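Local atomic coordinates of putative signal recognition particle protein (Chaetomium thermophilum, PDB entry 5CK4), a protein that binds GDP and GTP, probably as the Arf-like GTPase beta subunit of the signal recognition particle receptor at the endoplasmic reticulum membrane. Residues K233-E237 with F279-E283; E290-G296 with R307-W311. All coordinates share one frame; numbering follows the deposited sequence. Where two conformers were deposited one is given.

Contact 1: K233-E237 with F279-E283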
loop_
_atom_site.group_PDB
_atom_site.type_symbol
_atom_site.label_atom_id
_atom_site.label_comp_id
_atom_site.label_asym_id
_atom_site.label_seq_id
_atom_site.Cartn_x
_atom_site.Cartn_y
_atom_site.Cartn_z
ATOM N N LYS A 233 -7.506 -8.777 6.989
ATOM C CA LYS A 233 -6.226 -8.850 7.699
ATOM C C LYS A 233 -5.744 -10.293 7.907
ATOM O O LYS A 233 -4.618 -10.614 7.552
ATOM C CB LYS A 233 -6.306 -8.123 9.049
ATOM C CG LYS A 233 -4.987 -8.119 9.849
ATOM C CD LYS A 233 -5.148 -7.339 11.151
ATOM C CE LYS A 233 -3.798 -6.981 11.770
ATOM N NZ LYS A 233 -3.212 -8.099 12.566
ATOM N N SER A 234 -6.590 -11.154 8.475
ATOM C CA SER A 234 -6.178 -12.529 8.750
ATOM C C SER A 234 -5.972 -13.354 7.469
ATOM O O SER A 234 -5.046 -14.159 7.390
ATOM C CB SER A 234 -7.160 -13.228 9.703
ATOM O OG SER A 234 -8.431 -13.386 9.107
ATOM N N ARG A 235 -6.807 -13.144 6.462
ATOM C CA ARG A 235 -6.641 -13.874 5.201
ATOM C C ARG A 235 -5.359 -13.479 4.468
ATOM O O ARG A 235 -4.665 -14.332 3.902
ATOM C CB ARG A 235 -7.846 -13.675 4.294
ATOM C CG ARG A 235 -9.054 -14.439 4.799
ATOM C CD ARG A 235 -10.150 -14.506 3.771
ATOM N NE ARG A 235 -11.396 -14.912 4.398
ATOM C CZ ARG A 235 -12.564 -14.979 3.766
ATOM N NH1 ARG A 235 -12.642 -14.668 2.480
ATOM N NH2 ARG A 235 -13.650 -15.359 4.424
ATOM N N LEU A 236 -5.054 -12.193 4.479
ATOM C CA LEU A 236 -3.801 -11.709 3.885
ATOM C C LEU A 236 -2.590 -12.238 4.648
ATOM O O LEU A 236 -1.598 -12.654 4.038
ATOM C CB LEU A 236 -3.763 -10.182 3.844
ATOM C CG LEU A 236 -4.628 -9.455 2.793
ATOM C CD1 LEU A 236 -4.515 -7.951 2.976
ATOM C CD2 LEU A 236 -4.255 -9.847 1.369
ATOM N N GLU A 237 -2.673 -12.222 5.977
ATOM C CA GLU A 237 -1.560 -12.676 6.811
ATOM C C GLU A 237 -1.264 -14.147 6.570
ATOM O O GLU A 237 -0.101 -14.562 6.485
ATOM C CB GLU A 237 -1.860 -12.432 8.293
ATOM C CG GLU A 237 -1.628 -10.976 8.682
ATOM C CD GLU A 237 -2.128 -10.643 10.054
ATOM O OE1 GLU A 237 -2.956 -11.407 10.603
ATOM O OE2 GLU A 237 -1.687 -9.606 10.592
ATOM N N PHE A 279 3.030 -15.388 10.391
ATOM C CA PHE A 279 3.111 -14.012 9.939
ATOM C C PHE A 279 2.001 -13.144 10.512
ATOM O O PHE A 279 0.838 -13.529 10.475
ATOM C CB PHE A 279 3.072 -13.879 8.407
ATOM C CG PHE A 279 3.237 -12.458 7.955
ATOM C CD1 PHE A 279 4.510 -11.897 7.856
ATOM C CD2 PHE A 279 2.120 -11.657 7.677
ATOM C CE1 PHE A 279 4.685 -10.577 7.465
ATOM C CE2 PHE A 279 2.282 -10.341 7.290
ATOM C CZ PHE A 279 3.564 -9.790 7.184
ATOM N N LYS A 280 2.376 -11.966 11.014
ATOM C CA LYS A 280 1.417 -10.946 11.439
ATOM C C LYS A 280 1.927 -9.607 10.938
ATOM O O LYS A 280 3.123 -9.377 10.950
ATOM C CB LYS A 280 1.309 -10.884 12.970
ATOM C CG LYS A 280 0.851 -12.171 13.632
ATOM C CD LYS A 280 -0.599 -12.488 13.307
ATOM C CE LYS A 280 -1.018 -13.766 14.042
ATOM N NZ LYS A 280 -2.481 -13.993 13.980
ATOM N N PHE A 281 1.041 -8.715 10.507
ATOM C CA PHE A 281 1.494 -7.408 10.023
ATOM C C PHE A 281 2.275 -6.651 11.100
ATOM O O PHE A 281 3.205 -5.878 10.808
ATOM C CB PHE A 281 0.311 -6.575 9.523
ATOM C CG PHE A 281 -0.220 -7.035 8.199
ATOM C CD1 PHE A 281 0.591 -7.020 7.067
ATOM C CD2 PHE A 281 -1.522 -7.493 8.079
ATOM C CE1 PHE A 281 0.098 -7.450 5.840
ATOM C CE2 PHE A 281 -2.022 -7.914 6.853
ATOM C CZ PHE A 281 -1.209 -7.906 5.734
ATOM N N GLU A 282 1.914 -6.900 12.353
ATOM C CA GLU A 282 2.584 -6.242 13.463
ATOM C C GLU A 282 4.071 -6.577 13.525
ATOM O O GLU A 282 4.884 -5.797 14.042
ATOM C CB GLU A 282 1.910 -6.593 14.792
ATOM C CG GLU A 282 0.579 -5.872 15.013
ATOM C CD GLU A 282 -0.593 -6.521 14.281
ATOM O OE1 GLU A 282 -0.400 -7.556 13.611
ATOM O OE2 GLU A 282 -1.722 -5.990 14.389
ATOM N N GLU A 283 4.442 -7.736 13.006
ATOM C CA GLU A 283 5.841 -8.142 13.113
ATOM C C GLU A 283 6.751 -7.245 12.250
ATOM O O GLU A 283 7.969 -7.171 12.463
ATOM C CB GLU A 283 5.984 -9.624 12.776
ATOM C CG GLU A 283 6.299 -9.979 11.331
ATOM C CD GLU A 283 6.432 -11.496 11.161
ATOM O OE1 GLU A 283 5.577 -12.216 11.722
ATOM O OE2 GLU A 283 7.388 -11.968 10.498
HETATM O O HOH W 1 -3.045 -14.090 10.942
#
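E237 and F281 form the tight part of this contact. The backbone N of F281 donates to E237 OE2 at 2.9 Å, and the bond is nearly straight at 172°. CG of E237 lies beside its own backbone N (chi1 -79°), and the chain then runs extended, which carries the carboxylate across to the start of the 3-10 turn. On the way, CG of E237 passes 3.5 Å from CD2 of the F281 ring. L236 meets the same ring at its edge, with CB 3.9 Å from CZ. Beyond the two segments, F281 also packs on L189 and L193 of helix 180-201. CD2 of F279 lies 3.8 Å from O of E237.

The contact ties helix 229-249 of this P-loop GTPase fold to the loop that leads on to strand 291-295. The bond to F281 N is backed by a salt-bridge network of K233, E237 and E282. NZ of K233 lies 2.9 Å from E237 OE2, on the face of the carboxylate plane opposite F281 N. The same NZ sits between both oxygens of E282, 3.0 Å from OE1, and each oxygen uses its syn lone pair. A methionine in place of K233 would probably leave the E237 and E282 carboxylates facing each other without the positive charge between them.

The outer side is looser. K280 is exposed, and its NZ does not reach E237 directly. A water spans the gap, donating to E237 OE1 and accepting from K280 NZ.

Contact 2: E290-G296 with R307-W311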
loop_
_atom_site.group_PDB
_atom_site.type_symbol
_atom_site.label_atom_id
_atom_site.label_comp_id
_atom_site.label_asym_id
_atom_site.label_seq_id
_atom_site.Cartn_x
_atom_site.Cartn_y
_atom_site.Cartn_z
ATOM N N GLU A 290 5.101 0.408 9.964
ATOM C CA GLU A 290 3.740 0.300 10.470
ATOM C C GLU A 290 2.811 -0.111 9.334
ATOM O O GLU A 290 2.754 0.559 8.314
ATOM C CB GLU A 290 3.292 1.618 11.095
ATOM C CG GLU A 290 1.974 1.511 11.837
ATOM C CD GLU A 290 1.539 2.835 12.435
ATOM O OE1 GLU A 290 2.278 3.833 12.285
ATOM O OE2 GLU A 290 0.461 2.869 13.061
ATOM N N VAL A 291 2.087 -1.219 9.515
ATOM C CA VAL A 291 1.216 -1.746 8.468
ATOM C C VAL A 291 -0.147 -1.996 9.087
ATOM O O VAL A 291 -0.243 -2.742 10.065
ATOM C CB VAL A 291 1.773 -3.054 7.837
ATOM C CG1 VAL A 291 0.862 -3.522 6.704
ATOM C CG2 VAL A 291 3.189 -2.826 7.292
ATOM N N GLU A 292 -1.188 -1.335 8.569
ATOM C CA GLU A 292 -2.535 -1.467 9.162
ATOM C C GLU A 292 -3.600 -1.727 8.090
ATOM O O GLU A 292 -3.556 -1.154 7.000
ATOM C CB GLU A 292 -2.904 -0.209 9.977
ATOM C CG GLU A 292 -4.235 -0.317 10.743
ATOM C CD GLU A 292 -4.488 0.837 11.707
ATOM O OE1 GLU A 292 -3.510 1.465 12.180
ATOM O OE2 GLU A 292 -5.677 1.119 11.993
ATOM N N VAL A 293 -4.569 -2.576 8.408
ATOM C CA VAL A 293 -5.644 -2.881 7.472
ATOM C C VAL A 293 -6.871 -2.088 7.914
ATOM O O VAL A 293 -7.228 -2.087 9.098
ATOM C CB VAL A 293 -5.952 -4.385 7.456
ATOM C CG1 VAL A 293 -7.111 -4.704 6.504
ATOM C CG2 VAL A 293 -4.704 -5.172 7.074
ATOM N N MET A 294 -7.510 -1.392 6.984
ATOM C CA MET A 294 -8.652 -0.538 7.352
ATOM C C MET A 294 -9.701 -0.607 6.254
ATOM O O MET A 294 -9.374 -0.465 5.076
ATOM C CB MET A 294 -8.200 0.910 7.560
ATOM C CG MET A 294 -9.330 1.874 8.000
ATOM S SD MET A 294 -8.713 3.520 8.406
ATOM C CE MET A 294 -7.345 3.104 9.496
ATOM N N GLY A 295 -10.953 -0.846 6.629
ATOM C CA GLY A 295 -12.019 -0.872 5.643
ATOM C C GLY A 295 -12.498 0.504 5.237
ATOM O O GLY A 295 -12.359 1.486 5.977
ATOM N N GLY A 296 -13.064 0.584 4.040
ATOM C CA GLY A 296 -13.681 1.814 3.576
ATOM C C GLY A 296 -14.359 1.618 2.236
ATOM O O GLY A 296 -14.419 0.496 1.725
ATOM N N ARG A 307 -11.637 7.924 7.197
ATOM C CA ARG A 307 -10.726 7.260 8.128
ATOM C C ARG A 307 -9.379 6.966 7.467
ATOM O O ARG A 307 -8.336 7.035 8.123
ATOM C CB ARG A 307 -11.324 5.967 8.686
ATOM C CG ARG A 307 -12.498 6.174 9.630
ATOM C CD ARG A 307 -12.551 5.065 10.674
ATOM N NE ARG A 307 -11.338 5.040 11.491
ATOM C CZ ARG A 307 -10.614 3.949 11.734
ATOM N NH1 ARG A 307 -10.977 2.774 11.229
ATOM N NH2 ARG A 307 -9.525 4.035 12.487
ATOM N N TRP A 308 -9.402 6.633 6.177
ATOM C CA TRP A 308 -8.164 6.426 5.429
ATOM C C TRP A 308 -7.357 7.721 5.396
ATOM O O TRP A 308 -6.161 7.711 5.670
ATOM C CB TRP A 308 -8.445 5.985 3.990
ATOM C CG TRP A 308 -8.981 4.602 3.797
ATOM C CD1 TRP A 308 -8.845 3.531 4.627
ATOM C CD2 TRP A 308 -9.729 4.137 2.661
ATOM N NE1 TRP A 308 -9.474 2.432 4.090
ATOM C CE2 TRP A 308 -10.025 2.781 2.884
ATOM C CE3 TRP A 308 -10.196 4.751 1.491
ATOM C CZ2 TRP A 308 -10.739 2.012 1.964
ATOM C CZ3 TRP A 308 -10.911 3.989 0.582
ATOM C CH2 TRP A 308 -11.179 2.634 0.824
ATOM N N TRP A 309 -8.010 8.838 5.062
ATOM C CA TRP A 309 -7.318 10.125 4.974
ATOM C C TRP A 309 -6.741 10.556 6.320
ATOM O O TRP A 309 -5.685 11.186 6.378
ATOM C CB TRP A 309 -8.239 11.247 4.463
ATOM C CG TRP A 309 -8.946 10.997 3.142
ATOM C CD1 TRP A 309 -10.244 11.297 2.854
ATOM C CD2 TRP A 309 -8.396 10.415 1.943
ATOM N NE1 TRP A 309 -10.542 10.940 1.561
ATOM C CE2 TRP A 309 -9.428 10.393 0.981
ATOM C CE3 TRP A 309 -7.140 9.909 1.593
ATOM C CZ2 TRP A 309 -9.243 9.884 -0.304
ATOM C CZ3 TRP A 309 -6.961 9.401 0.317
ATOM C CH2 TRP A 309 -8.004 9.399 -0.616
ATOM N N ARG A 310 -7.449 10.234 7.396
ATOM C CA ARG A 310 -7.013 10.601 8.740
ATOM C C ARG A 310 -5.754 9.831 9.135
ATOM O O ARG A 310 -4.812 10.399 9.687
ATOM C CB ARG A 310 -8.128 10.316 9.744
ATOM C CG ARG A 310 -7.837 10.739 11.168
ATOM C CD ARG A 310 -9.112 10.696 12.008
ATOM N NE ARG A 310 -10.162 11.564 11.464
ATOM C CZ ARG A 310 -11.221 11.136 10.778
ATOM N NH1 ARG A 310 -11.387 9.842 10.544
ATOM N NH2 ARG A 310 -12.120 12.004 10.324
ATOM N N TRP A 311 -5.751 8.534 8.839
ATOM C CA TRP A 311 -4.628 7.662 9.176
ATOM C C TRP A 311 -3.339 8.154 8.511
ATOM O O TRP A 311 -2.293 8.264 9.160
ATOM C CB TRP A 311 -4.948 6.225 8.753
ATOM C CG TRP A 311 -4.003 5.176 9.267
ATOM C CD1 TRP A 311 -4.130 4.449 10.417
ATOM C CD2 TRP A 311 -2.795 4.726 8.638
ATOM N NE1 TRP A 311 -3.074 3.576 10.543
ATOM C CE2 TRP A 311 -2.240 3.729 9.464
ATOM C CE3 TRP A 311 -2.124 5.079 7.464
ATOM C CZ2 TRP A 311 -1.054 3.077 9.147
ATOM C CZ3 TRP A 311 -0.942 4.426 7.151
ATOM C CH2 TRP A 311 -0.422 3.440 7.989
HETATM O O HOH W 2 -12.206 4.638 5.650
#
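Strand 291-295, paired with strand 214-219 in the central sheet of the GTPase fold, is covered here by the C-terminal helix 306-313. Strand and helix segments run roughly antiparallel, at 152°, with their axes 9.5 Å apart. M294 is the centre of the packing. Its CG stands anti to the backbone N (chi1 -178°), and the chain reaches out to the helix before bending at its end. SD lies over one face of the R307 guanidinium, offset toward the rim, and is 3.6 Å from CB of R307. The same sulfur makes an oblique Met-aromatic contact with W308. The methyl CE continues to W311, 3.6 Å from CD1.

Both tryptophans donate through their indole N-H. NE1 of W308 is 3.1 Å from O of M294. The oxygen lies in the indole plane, but the donor stands above the carbonyl plane. NE1 of W311 is 2.7 Å from OE1 of E292. This bond is more bent, at 148°, and the donor comes from above the carboxylate, whose plane is almost perpendicular to the ring.

The far end of the W308 indole rests against G296, with CZ2 3.4 Å from CA. Having no side chain, G296 lets the ring come this close. A water donates to O of G295 and is weakly held by N of W308.

E290 flanks W311 but makes a salt bridge to R315 farther along the chain. W308 also touches N219, a GDP-binding residue at the end of strand 214-219, and L35 of helix 32-40. The other side of the strand faces helix 229-249 and the loop that follows it, through V291 and V293.

Overall arrangement
The two contacts lie in series along the chain, with contact 1 complete before contact 2 begins. Their centres are about 15 Å apart. Helix 229-249 and strand 291-295 are consecutive elements, and the loop holding 279-283 runs between them. The contacts meet through strand 291-295: CD1 of F281 is 3.5 Å from CG1 of V291, and V293 touches both F281 and K233. The strand thus carries a helix on each face, 229-249 with its loop and 306-313. The centre of contact 1 is about 14 Å from the centre of the chain, that of contact 2 about 10 Å. Contact 2, not contact 1, borders the nucleotide site, with the W308 side chain about 6 Å from GDP.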